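Local coordinates for uncharacterized protein (Legionella pneumophila subsp. pneumophila, PDB 5T2X), which is of unknown function, belongs to the DUF5630 family and folds as an all-helical protein without any beta strand, at residues E121-S126 against Y135-T140; K163-H168 against L174-T179; S139-E144 against L158-K163; T45-T50 against I98-Q103. All coordinates share one frame; numbering follows the deposited sequence.

Overall arrangement
All four contacts join helices of one all-helical chain; the function is unknown, so the contacts are related only to one another. Contacts 1, 3 and 2 form a continuous run: helix 132-147 serves contacts 1 and 3, whose centres lie about 9 Å apart, and helix 153-167 serves contacts 3 and 2, also about 9 Å apart. Tyr-135 and Leu-138 of contact 1 pack on Tyr-160 of contact 3, while Leu-158 of contact 3 meets Phe-176 of contact 2. Contact 4, its centre about 14 Å from that of contact 1, touches it through Phe-100 against Lys-125 and Ser-126. From contacts 2 and 3 it is separated by about 9 Å between nearest atoms.

Contact 1. Residues E121-S126 against Y135-T140; sequences EFLKKS and YNSLST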
# COMPACT_ATOMS: atom_id res chain seq x y z
N GLU A 121 -6.64 6.97 -12.74
CA GLU A 121 -6.28 5.80 -13.53
C GLU A 121 -4.94 5.22 -13.09
O GLU A 121 -4.79 4.00 -12.98
CB GLU A 121 -6.27 6.16 -15.01
CG GLU A 121 -6.08 4.99 -15.96
CD GLU A 121 -6.49 5.32 -17.38
OE1 GLU A 121 -7.68 5.62 -17.60
OE2 GLU A 121 -5.62 5.29 -18.28
N PHE A 122 -3.96 6.08 -12.81
CA PHE A 122 -2.68 5.60 -12.32
C PHE A 122 -2.77 5.14 -10.87
O PHE A 122 -2.08 4.20 -10.48
CB PHE A 122 -1.60 6.67 -12.47
CG PHE A 122 -1.00 6.74 -13.84
CD1 PHE A 122 -0.23 5.70 -14.33
CD2 PHE A 122 -1.18 7.86 -14.64
CE1 PHE A 122 0.33 5.76 -15.60
CE2 PHE A 122 -0.62 7.93 -15.90
CZ PHE A 122 0.14 6.88 -16.38
N LEU A 123 -3.61 5.80 -10.06
CA LEU A 123 -3.77 5.37 -8.67
C LEU A 123 -4.32 3.96 -8.59
O LEU A 123 -3.91 3.17 -7.73
CB LEU A 123 -4.67 6.35 -7.93
CG LEU A 123 -4.05 7.69 -7.50
CD1 LEU A 123 -5.08 8.54 -6.78
CD2 LEU A 123 -2.83 7.46 -6.63
N LYS A 124 -5.24 3.61 -9.49
CA LYS A 124 -5.83 2.27 -9.47
C LYS A 124 -4.86 1.22 -10.00
O LYS A 124 -4.87 0.08 -9.52
CB LYS A 124 -7.13 2.26 -10.27
CG LYS A 124 -8.24 3.07 -9.61
CD LYS A 124 -9.52 3.06 -10.41
CE LYS A 124 -10.60 3.87 -9.71
NZ LYS A 124 -11.87 3.93 -10.49
N LYS A 125 -4.03 1.57 -10.98
CA LYS A 125 -2.96 0.66 -11.39
C LYS A 125 -1.95 0.49 -10.27
O LYS A 125 -1.41 -0.61 -10.07
CB LYS A 125 -2.28 1.18 -12.66
CG LYS A 125 -3.21 1.30 -13.85
CD LYS A 125 -2.52 1.98 -15.03
CE LYS A 125 -1.38 1.13 -15.56
NZ LYS A 125 -1.85 -0.18 -16.08
N SER A 126 -1.67 1.56 -9.52
CA SER A 126 -0.79 1.46 -8.37
C SER A 126 -1.42 0.62 -7.27
O SER A 126 -0.73 -0.18 -6.62
CB SER A 126 -0.44 2.86 -7.86
OG SER A 126 0.47 2.79 -6.77
N TYR A 135 -3.43 3.12 -1.91
CA TYR A 135 -4.55 2.86 -1.02
C TYR A 135 -4.82 4.05 -0.12
O TYR A 135 -5.99 4.39 0.14
CB TYR A 135 -4.26 1.61 -0.18
CG TYR A 135 -4.43 0.31 -0.93
CD1 TYR A 135 -5.44 0.15 -1.86
CD2 TYR A 135 -3.57 -0.76 -0.70
CE1 TYR A 135 -5.60 -1.04 -2.55
CE2 TYR A 135 -3.72 -1.96 -1.38
CZ TYR A 135 -4.74 -2.09 -2.30
OH TYR A 135 -4.90 -3.28 -2.99
N ASN A 136 -3.77 4.71 0.37
CA ASN A 136 -3.96 5.89 1.21
C ASN A 136 -4.60 7.03 0.43
O ASN A 136 -5.55 7.67 0.91
CB ASN A 136 -2.62 6.33 1.79
CG ASN A 136 -2.75 7.52 2.73
OD1 ASN A 136 -3.76 7.67 3.41
ND2 ASN A 136 -1.73 8.36 2.76
N SER A 137 -4.11 7.29 -0.79
CA SER A 137 -4.64 8.39 -1.58
C SER A 137 -6.05 8.08 -2.09
O SER A 137 -6.90 8.97 -2.15
CB SER A 137 -3.70 8.69 -2.75
OG SER A 137 -4.17 9.79 -3.51
N LEU A 138 -6.30 6.82 -2.47
CA LEU A 138 -7.64 6.45 -2.94
C LEU A 138 -8.67 6.51 -1.82
O LEU A 138 -9.83 6.86 -2.07
CB LEU A 138 -7.61 5.06 -3.57
CG LEU A 138 -7.04 4.97 -4.99
CD1 LEU A 138 -6.94 3.51 -5.42
CD2 LEU A 138 -7.91 5.75 -5.96
N SER A 139 -8.28 6.17 -0.59
CA SER A 139 -9.22 6.27 0.52
C SER A 139 -9.58 7.71 0.83
O SER A 139 -10.71 8.01 1.21
CB SER A 139 -8.65 5.58 1.77
OG SER A 139 -7.50 6.26 2.24
N THR A 140 -8.62 8.63 0.66
CA THR A 140 -8.94 10.05 0.78
C THR A 140 -9.89 10.49 -0.33
O THR A 140 -10.84 11.25 -0.08
CB THR A 140 -7.66 10.88 0.75
OG1 THR A 140 -6.84 10.55 1.87
CG2 THR A 140 -7.98 12.37 0.78
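Leu-123 is the first residue of 121-126 to meet the other helix, and it does so with three parts of its side chain. Its CB lies 3.8 Å from CD2 of Leu-138, and the two side chains lie alongside each other, running in opposite senses. Further out, Leu-123 CD1 reaches to 3.6 Å from OG of Ser-137, with Leu-123 CD2 also close to that hydroxyl; these are van der Waals contacts. With OG anti to the backbone N (chi1 -178°), the serine hydroxyl faces the leucine methyls. Phe-115 packs on both Leu-123 and Ser-137. The backbone of Leu-123 takes part as well, its carbonyl O lying 3.8 Å from Leu-138 CD1; thus CD2 of Leu-138 faces the Leu-123 side chain, while CD1 lies by the Leu-123 carbonyl and the base of Lys-124.

The elements joined here are consecutive helices, 117-128 and 132-147, forming a helical hairpin. The axes of the two segments approach to 9.6 Å with 132° between their directions, splayed well away from antiparallel, and no hydrogen bond bridges the segments.

Next along the chain, Lys-124 adds a looser apolar contact at the solvent-exposed margin, where its CG is 4.4 Å from Leu-138 CD1; its CB points away from the partner helix. Past Lys-124 the helix turns to other partners: Lys-125 forms a salt bridge with Glu-51, and Ser-126 OG is hydrogen-bonded to Gly-97 O.

Contact 2. Residues K163-H168 against L174-T179; sequences KACQYH and LLFYKT
The carbonyl oxygen of Leu-175, a residue that packs across the contact on Ala-164, is gripped by two donors from one residue a turn later. Thr-179 N gives the regular helical bond at 2.8 Å, and Thr-179 OG1 adds a second of 2.7 Å to Leu-175 O. The two donors come from opposite faces of the carbonyl plane; the hydroxyl stands 39° out of it. The threonine hydroxyl is thereby satisfied by its own helix.

Across the segments the contact is apolar. Leu-175 CD2 lies 3.7 Å from CB of Ala-164, a single methyl-to-methyl touch. Beside it, Cys-165 SG sits 3.5 Å from CB of Phe-176. The same sulfur is 4.9 Å from the centroid of the Phe-176 ring, 51° off the ring normal, an oblique Cys sulfur-aromatic contact. Phe-176 CG is anti to the backbone N (chi1 -168°); CB is the atom nearest SG, followed by Phe-176 CG at 4.0 Å from Cys-165 SG and then by CD2. With no hydrogen bond between the segments and 136 Å² buried in all, this is a modest junction of two residue pairs.

It joins the C-terminal part of helix 153-167 to the early turns of helix 169-185, consecutive helices that pack just beyond the short turn at His-168, as in a helical hairpin of an all-alpha fold. Leu-175 also packs on Asn-136 and Ser-139 of helix 132-147, and Phe-176 also touches Ala-200 of helix 191-207.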
# COMPACT_ATOMS: atom_id res chain seq x y z
N LYS A 163 -7.58 -3.05 2.50
CA LYS A 163 -6.54 -3.63 1.66
C LYS A 163 -5.15 -3.23 2.14
O LYS A 163 -4.21 -4.02 2.04
CB LYS A 163 -6.75 -3.22 0.20
CG LYS A 163 -7.69 -4.13 -0.56
CD LYS A 163 -7.08 -5.52 -0.70
CE LYS A 163 -8.01 -6.46 -1.45
NZ LYS A 163 -7.41 -7.82 -1.56
N ALA A 164 -5.00 -2.01 2.66
CA ALA A 164 -3.71 -1.60 3.21
C ALA A 164 -3.32 -2.46 4.41
O ALA A 164 -2.13 -2.67 4.66
CB ALA A 164 -3.73 -0.12 3.58
N CYS A 165 -4.31 -2.95 5.16
CA CYS A 165 -4.02 -3.82 6.29
C CYS A 165 -3.50 -5.18 5.84
O CYS A 165 -2.74 -5.82 6.57
CB CYS A 165 -5.27 -4.01 7.15
SG CYS A 165 -5.91 -2.50 7.89
N GLN A 166 -3.91 -5.64 4.65
CA GLN A 166 -3.49 -6.95 4.18
C GLN A 166 -2.00 -7.00 3.84
O GLN A 166 -1.42 -8.09 3.84
CB GLN A 166 -4.30 -7.37 2.95
CG GLN A 166 -5.77 -7.58 3.20
CD GLN A 166 -6.48 -8.17 1.99
OE1 GLN A 166 -5.85 -8.77 1.13
NE2 GLN A 166 -7.80 -7.99 1.93
N TYR A 167 -1.38 -5.86 3.54
CA TYR A 167 -0.03 -5.86 3.01
C TYR A 167 0.94 -4.93 3.72
O TYR A 167 2.15 -5.05 3.48
CB TYR A 167 -0.04 -5.50 1.52
CG TYR A 167 -1.02 -6.29 0.68
CD1 TYR A 167 -0.73 -7.58 0.25
CD2 TYR A 167 -2.24 -5.74 0.31
CE1 TYR A 167 -1.62 -8.30 -0.52
CE2 TYR A 167 -3.14 -6.45 -0.46
CZ TYR A 167 -2.83 -7.73 -0.87
OH TYR A 167 -3.72 -8.45 -1.64
N HIS A 168 0.48 -4.01 4.57
CA HIS A 168 1.36 -2.94 5.04
C HIS A 168 1.39 -2.80 6.56
O HIS A 168 1.73 -1.73 7.06
CB HIS A 168 0.97 -1.62 4.38
CG HIS A 168 1.09 -1.66 2.89
ND1 HIS A 168 2.31 -1.71 2.24
CD2 HIS A 168 0.15 -1.68 1.91
CE1 HIS A 168 2.11 -1.75 0.93
NE2 HIS A 168 0.81 -1.73 0.71
N LEU A 174 -3.00 1.57 10.86
CA LEU A 174 -3.18 2.97 11.25
C LEU A 174 -4.05 3.71 10.25
O LEU A 174 -4.83 4.59 10.64
CB LEU A 174 -1.82 3.65 11.40
CG LEU A 174 -1.05 3.33 12.69
CD1 LEU A 174 0.24 4.12 12.76
CD2 LEU A 174 -1.92 3.60 13.91
N LEU A 175 -3.93 3.37 8.96
CA LEU A 175 -4.82 3.96 7.96
C LEU A 175 -6.26 3.53 8.18
O LEU A 175 -7.18 4.35 8.11
CB LEU A 175 -4.35 3.59 6.55
CG LEU A 175 -5.28 3.98 5.41
CD1 LEU A 175 -5.45 5.49 5.34
CD2 LEU A 175 -4.76 3.44 4.08
N PHE A 176 -6.48 2.24 8.45
CA PHE A 176 -7.82 1.75 8.77
C PHE A 176 -8.35 2.42 10.03
O PHE A 176 -9.54 2.76 10.11
CB PHE A 176 -7.79 0.23 8.93
CG PHE A 176 -9.15 -0.40 8.99
CD1 PHE A 176 -9.83 -0.52 10.19
CD2 PHE A 176 -9.75 -0.90 7.84
CE1 PHE A 176 -11.09 -1.12 10.24
CE2 PHE A 176 -11.00 -1.49 7.88
CZ PHE A 176 -11.67 -1.60 9.09
N TYR A 177 -7.49 2.61 11.03
CA TYR A 177 -7.90 3.28 12.26
C TYR A 177 -8.31 4.72 12.00
O TYR A 177 -9.37 5.17 12.46
CB TYR A 177 -6.77 3.20 13.29
CG TYR A 177 -6.65 4.42 14.19
CD1 TYR A 177 -7.51 4.61 15.27
CD2 TYR A 177 -5.66 5.37 13.96
CE1 TYR A 177 -7.39 5.72 16.08
CE2 TYR A 177 -5.54 6.48 14.77
CZ TYR A 177 -6.40 6.65 15.83
OH TYR A 177 -6.28 7.76 16.64
N LYS A 178 -7.50 5.46 11.24
CA LYS A 178 -7.83 6.84 10.93
C LYS A 178 -9.05 6.93 10.03
O LYS A 178 -9.83 7.88 10.14
CB LYS A 178 -6.63 7.53 10.28
CG LYS A 178 -6.79 9.04 10.14
CD LYS A 178 -6.98 9.70 11.50
CE LYS A 178 -7.18 11.20 11.37
NZ LYS A 178 -7.35 11.85 12.70
N THR A 179 -9.24 5.96 9.13
CA THR A 179 -10.41 5.97 8.27
C THR A 179 -11.69 5.78 9.08
O THR A 179 -12.71 6.42 8.80
CB THR A 179 -10.28 4.88 7.20
OG1 THR A 179 -9.11 5.13 6.41
CG2 THR A 179 -11.51 4.86 6.29

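Contact 3. Residues S139-E144 against L158-K163; sequences STWAYE and LHYAQK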
# COMPACT_ATOMS: atom_id res chain seq x y z
N SER A 139 -8.28 6.17 -0.59
CA SER A 139 -9.22 6.27 0.52
C SER A 139 -9.58 7.71 0.83
O SER A 139 -10.71 8.01 1.21
CB SER A 139 -8.65 5.58 1.77
OG SER A 139 -7.50 6.26 2.24
N THR A 140 -8.62 8.63 0.66
CA THR A 140 -8.94 10.05 0.78
C THR A 140 -9.89 10.49 -0.33
O THR A 140 -10.84 11.25 -0.08
CB THR A 140 -7.66 10.88 0.75
OG1 THR A 140 -6.84 10.55 1.87
CG2 THR A 140 -7.98 12.37 0.78
N TRP A 141 -9.66 10.02 -1.55
CA TRP A 141 -10.54 10.35 -2.67
C TRP A 141 -11.96 9.88 -2.41
O TRP A 141 -12.92 10.63 -2.62
CB TRP A 141 -9.99 9.74 -3.96
CG TRP A 141 -10.97 9.67 -5.08
CD1 TRP A 141 -11.41 10.70 -5.86
CD2 TRP A 141 -11.63 8.49 -5.58
NE1 TRP A 141 -12.30 10.25 -6.80
CE2 TRP A 141 -12.45 8.89 -6.65
CE3 TRP A 141 -11.59 7.14 -5.22
CZ2 TRP A 141 -13.24 7.99 -7.36
CZ3 TRP A 141 -12.38 6.25 -5.93
CH2 TRP A 141 -13.19 6.68 -6.98
N ALA A 142 -12.12 8.64 -1.96
CA ALA A 142 -13.46 8.12 -1.70
C ALA A 142 -14.09 8.78 -0.49
O ALA A 142 -15.32 8.93 -0.44
CB ALA A 142 -13.41 6.60 -1.53
N TYR A 143 -13.29 9.19 0.49
CA TYR A 143 -13.85 9.84 1.67
C TYR A 143 -14.41 11.22 1.33
O TYR A 143 -15.48 11.59 1.82
CB TYR A 143 -12.79 9.96 2.77
CG TYR A 143 -13.30 10.67 4.00
CD1 TYR A 143 -14.15 10.03 4.89
CD2 TYR A 143 -12.93 11.99 4.28
CE1 TYR A 143 -14.63 10.68 6.02
CE2 TYR A 143 -13.40 12.64 5.41
CZ TYR A 143 -14.25 11.98 6.27
OH TYR A 143 -14.72 12.62 7.40
N GLU A 144 -13.70 11.98 0.49
CA GLU A 144 -14.22 13.28 0.08
C GLU A 144 -15.47 13.13 -0.77
O GLU A 144 -16.38 13.97 -0.70
CB GLU A 144 -13.14 14.06 -0.67
CG GLU A 144 -11.92 14.41 0.18
CD GLU A 144 -12.27 15.30 1.36
OE1 GLU A 144 -13.22 16.11 1.25
OE2 GLU A 144 -11.60 15.19 2.41
N LEU A 158 -13.42 2.55 3.20
CA LEU A 158 -13.01 1.52 4.14
C LEU A 158 -12.37 0.34 3.43
O LEU A 158 -11.48 -0.32 4.00
CB LEU A 158 -14.20 1.07 4.98
CG LEU A 158 -13.87 0.35 6.28
CD1 LEU A 158 -13.06 1.26 7.19
CD2 LEU A 158 -15.15 -0.10 6.98
N HIS A 159 -12.79 0.05 2.20
CA HIS A 159 -12.20 -1.06 1.45
C HIS A 159 -10.73 -0.79 1.14
O HIS A 159 -9.90 -1.70 1.26
CB HIS A 159 -12.98 -1.30 0.16
CG HIS A 159 -12.32 -2.28 -0.76
ND1 HIS A 159 -12.22 -3.62 -0.47
CD2 HIS A 159 -11.72 -2.10 -1.96
CE1 HIS A 159 -11.60 -4.23 -1.46
NE2 HIS A 159 -11.28 -3.34 -2.37
N TYR A 160 -10.40 0.43 0.74
CA TYR A 160 -9.01 0.75 0.42
C TYR A 160 -8.14 0.68 1.67
O TYR A 160 -6.99 0.22 1.60
CB TYR A 160 -8.92 2.13 -0.22
CG TYR A 160 -9.52 2.19 -1.61
CD1 TYR A 160 -9.29 1.18 -2.53
CD2 TYR A 160 -10.32 3.26 -2.00
CE1 TYR A 160 -9.84 1.23 -3.80
CE2 TYR A 160 -10.87 3.32 -3.27
CZ TYR A 160 -10.63 2.30 -4.16
OH TYR A 160 -11.17 2.36 -5.43
N ALA A 161 -8.67 1.11 2.82
CA ALA A 161 -7.92 1.01 4.06
C ALA A 161 -7.78 -0.44 4.51
O ALA A 161 -6.75 -0.82 5.07
CB ALA A 161 -8.59 1.85 5.15
N GLN A 162 -8.80 -1.26 4.26
CA GLN A 162 -8.73 -2.67 4.62
C GLN A 162 -7.68 -3.39 3.79
O GLN A 162 -6.96 -4.26 4.29
CB GLN A 162 -10.10 -3.33 4.46
CG GLN A 162 -10.11 -4.83 4.69
CD GLN A 162 -11.51 -5.41 4.63
OE1 GLN A 162 -12.50 -4.69 4.59
NE2 GLN A 162 -11.59 -6.74 4.63
N LYS A 163 -7.58 -3.05 2.50
CA LYS A 163 -6.54 -3.63 1.66
C LYS A 163 -5.15 -3.23 2.14
O LYS A 163 -4.21 -4.02 2.04
CB LYS A 163 -6.75 -3.22 0.20
CG LYS A 163 -7.69 -4.13 -0.56
CD LYS A 163 -7.08 -5.52 -0.70
CE LYS A 163 -8.01 -6.46 -1.45
NZ LYS A 163 -7.41 -7.82 -1.56
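Tyr-160 and Trp-141 are brought together by different first torsions. In Tyr-160, CG lies anti to the carbonyl carbon (chi1 -69°), sending the ring across to the other helix. In Trp-141, CG lies anti to the backbone N (chi1 163°), and although its CB does not point at the partner, the six-membered part of the indole comes round to meet the tyrosine. There Trp-141 CZ3 is 4.1 Å from Tyr-160 OH and 4.2 Å from Tyr-160 CE2. Each ring offers its edge, the phenol oxygen lying near the indole plane and CZ3 near the phenol plane, so the pair meets rim to rim without stacking.

At its root the tyrosine packs against the main chain opposite. Tyr-160 CD2 is 3.8 Å from Ser-139 N, which approaches the ring obliquely, and Tyr-160 CB is 4.0 Å from Ser-139 CB. The CA atoms of these two residues are only 5.5 Å apart, the nearest such pair here, consistent with the small serine side chain allowing the backbones to come close. Its OG turns to Asn-136 O of its own helix. Ala-142 CB completes the contact near the plane of the Tyr-160 ring, at a loose 4.5 Å from CE2.

Phe-115 meets the Trp-141 ring, and Leu-138 packs on Tyr-160. The axes of the two segments approach to 9.0 Å at 161°, nearly antiparallel, as in the paired helices of an alpha-alpha hairpin, here made by successive helices 132-147 and 153-167.

Contact 4. Residues T45-T50 against I98-Q103; sequences TLIKYT and IYFYGQ
Packing between two helices distant in sequence, 43-52 and 91-111, in this all-alpha fold centres on Ile-47, which meets the adjacent aromatics Tyr-99 and Phe-100. The end of the isoleucine's longer branch, Ile-47 CD1, sits 3.5 Å from Tyr-99 CD2 and 3.8 Å from Tyr-99 CG, approaching the ring obliquely. Its other branch serves the second ring: Ile-47 CG2 is 3.6 Å from Phe-100 CZ, again from an oblique direction. With chi1 -66°, CG1 is anti to the carbonyl carbon and CG2 anti to the backbone N; the extended CG1-CD1 arm goes to Tyr-99 and CG2 to Phe-100.

These helices are not neighbours in sequence: 47 residues, including helices 54-60 and 66-76, separate the segments, and the nearest CA pair, Ile-47 and Tyr-99, is 9.2 Å apart. The gap is spanned by side chains alone, without a hydrogen bond between the segments.

The two rings are also packed against each other, since Phe-100 CE1 lies in the plane of the Tyr-99 ring at its edge. One face of the Tyr-99 ring carries Gln-103 CG, 3.7 Å above it. Tyr-99 OH is hydrogen-bonded to Thr-44 OG1, a second tie to helix 43-52. On its own helix, Thr-50 OG1 gives a 2.6 Å bond to Ile-47 O, tilted 22° from the carbonyl plane.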
# COMPACT_ATOMS: atom_id res chain seq x y z
N THR A 45 9.31 1.31 -20.00
CA THR A 45 9.21 0.31 -21.06
C THR A 45 9.18 -1.11 -20.49
O THR A 45 8.46 -1.97 -20.99
CB THR A 45 10.37 0.47 -22.04
OG1 THR A 45 10.42 1.83 -22.49
CG2 THR A 45 10.19 -0.44 -23.24
N LEU A 46 9.97 -1.36 -19.43
CA LEU A 46 9.97 -2.67 -18.80
C LEU A 46 8.58 -3.04 -18.29
O LEU A 46 8.07 -4.14 -18.56
CB LEU A 46 10.98 -2.71 -17.66
CG LEU A 46 10.93 -3.94 -16.74
CD1 LEU A 46 11.28 -5.20 -17.51
CD2 LEU A 46 11.84 -3.76 -15.54
N ILE A 47 7.94 -2.13 -17.56
CA ILE A 47 6.60 -2.39 -17.04
C ILE A 47 5.61 -2.57 -18.18
O ILE A 47 4.75 -3.45 -18.15
CB ILE A 47 6.17 -1.26 -16.08
CG1 ILE A 47 7.06 -1.27 -14.83
CG2 ILE A 47 4.71 -1.40 -15.71
CD1 ILE A 47 6.71 -0.19 -13.84
N LYS A 48 5.74 -1.74 -19.22
CA LYS A 48 4.84 -1.85 -20.37
C LYS A 48 5.00 -3.19 -21.08
O LYS A 48 4.02 -3.72 -21.62
CB LYS A 48 5.10 -0.69 -21.33
CG LYS A 48 4.17 -0.64 -22.53
CD LYS A 48 4.19 0.74 -23.15
CE LYS A 48 3.73 0.68 -24.59
NZ LYS A 48 4.65 -0.16 -25.40
N TYR A 49 6.21 -3.75 -21.09
CA TYR A 49 6.40 -5.06 -21.72
C TYR A 49 5.73 -6.16 -20.91
O TYR A 49 5.15 -7.09 -21.48
CB TYR A 49 7.89 -5.36 -21.89
CG TYR A 49 8.53 -4.67 -23.08
CD1 TYR A 49 7.86 -3.68 -23.79
CD2 TYR A 49 9.81 -5.02 -23.50
CE1 TYR A 49 8.45 -3.05 -24.88
CE2 TYR A 49 10.40 -4.40 -24.59
CZ TYR A 49 9.72 -3.42 -25.27
OH TYR A 49 10.31 -2.80 -26.35
N THR A 50 5.81 -6.08 -19.57
CA THR A 50 5.17 -7.10 -18.74
C THR A 50 3.65 -7.07 -18.88
O THR A 50 2.99 -8.09 -18.67
CB THR A 50 5.56 -6.91 -17.27
OG1 THR A 50 5.08 -5.65 -16.80
CG2 THR A 50 7.08 -6.96 -17.11
N ILE A 98 5.24 1.85 -6.73
CA ILE A 98 5.89 3.14 -6.58
C ILE A 98 5.88 3.90 -7.90
O ILE A 98 5.62 5.11 -7.93
CB ILE A 98 7.32 2.96 -6.05
CG1 ILE A 98 7.30 2.44 -4.61
CG2 ILE A 98 8.10 4.27 -6.13
CD1 ILE A 98 8.65 1.96 -4.12
N TYR A 99 6.15 3.21 -9.01
CA TYR A 99 6.19 3.87 -10.31
C TYR A 99 4.82 4.43 -10.68
O TYR A 99 4.70 5.60 -11.06
CB TYR A 99 6.68 2.90 -11.38
CG TYR A 99 6.48 3.41 -12.79
CD1 TYR A 99 7.39 4.29 -13.36
CD2 TYR A 99 5.38 3.02 -13.54
CE1 TYR A 99 7.21 4.77 -14.64
CE2 TYR A 99 5.20 3.49 -14.83
CZ TYR A 99 6.11 4.37 -15.37
OH TYR A 99 5.93 4.83 -16.65
N PHE A 100 3.78 3.60 -10.60
CA PHE A 100 2.44 4.06 -10.96
C PHE A 100 1.97 5.19 -10.05
O PHE A 100 1.25 6.08 -10.50
CB PHE A 100 1.46 2.89 -10.92
CG PHE A 100 1.60 1.93 -12.07
CD1 PHE A 100 1.83 2.40 -13.35
CD2 PHE A 100 1.51 0.56 -11.87
CE1 PHE A 100 1.96 1.53 -14.41
CE2 PHE A 100 1.64 -0.32 -12.92
CZ PHE A 100 1.87 0.16 -14.20
N TYR A 101 2.36 5.16 -8.78
CA TYR A 101 2.00 6.27 -7.89
C TYR A 101 2.74 7.54 -8.28
O TYR A 101 2.18 8.64 -8.20
CB TYR A 101 2.29 5.90 -6.43
CG TYR A 101 1.82 6.95 -5.46
CD1 TYR A 101 0.48 7.05 -5.10
CD2 TYR A 101 2.71 7.86 -4.91
CE1 TYR A 101 0.04 8.01 -4.21
CE2 TYR A 101 2.28 8.83 -4.02
CZ TYR A 101 0.95 8.90 -3.68
OH TYR A 101 0.52 9.87 -2.79
N GLY A 102 4.00 7.41 -8.70
CA GLY A 102 4.72 8.58 -9.19
C GLY A 102 4.09 9.16 -10.44
O GLY A 102 4.03 10.38 -10.61
N GLN A 103 3.60 8.30 -11.33
CA GLN A 103 2.89 8.78 -12.52
C GLN A 103 1.59 9.48 -12.14
O GLN A 103 1.19 10.44 -12.81
CB GLN A 103 2.61 7.62 -13.48
CG GLN A 103 3.86 7.00 -14.09
CD GLN A 103 4.67 8.00 -14.89
OE1 GLN A 103 5.77 8.39 -14.48
NE2 GLN A 103 4.14 8.43 -16.02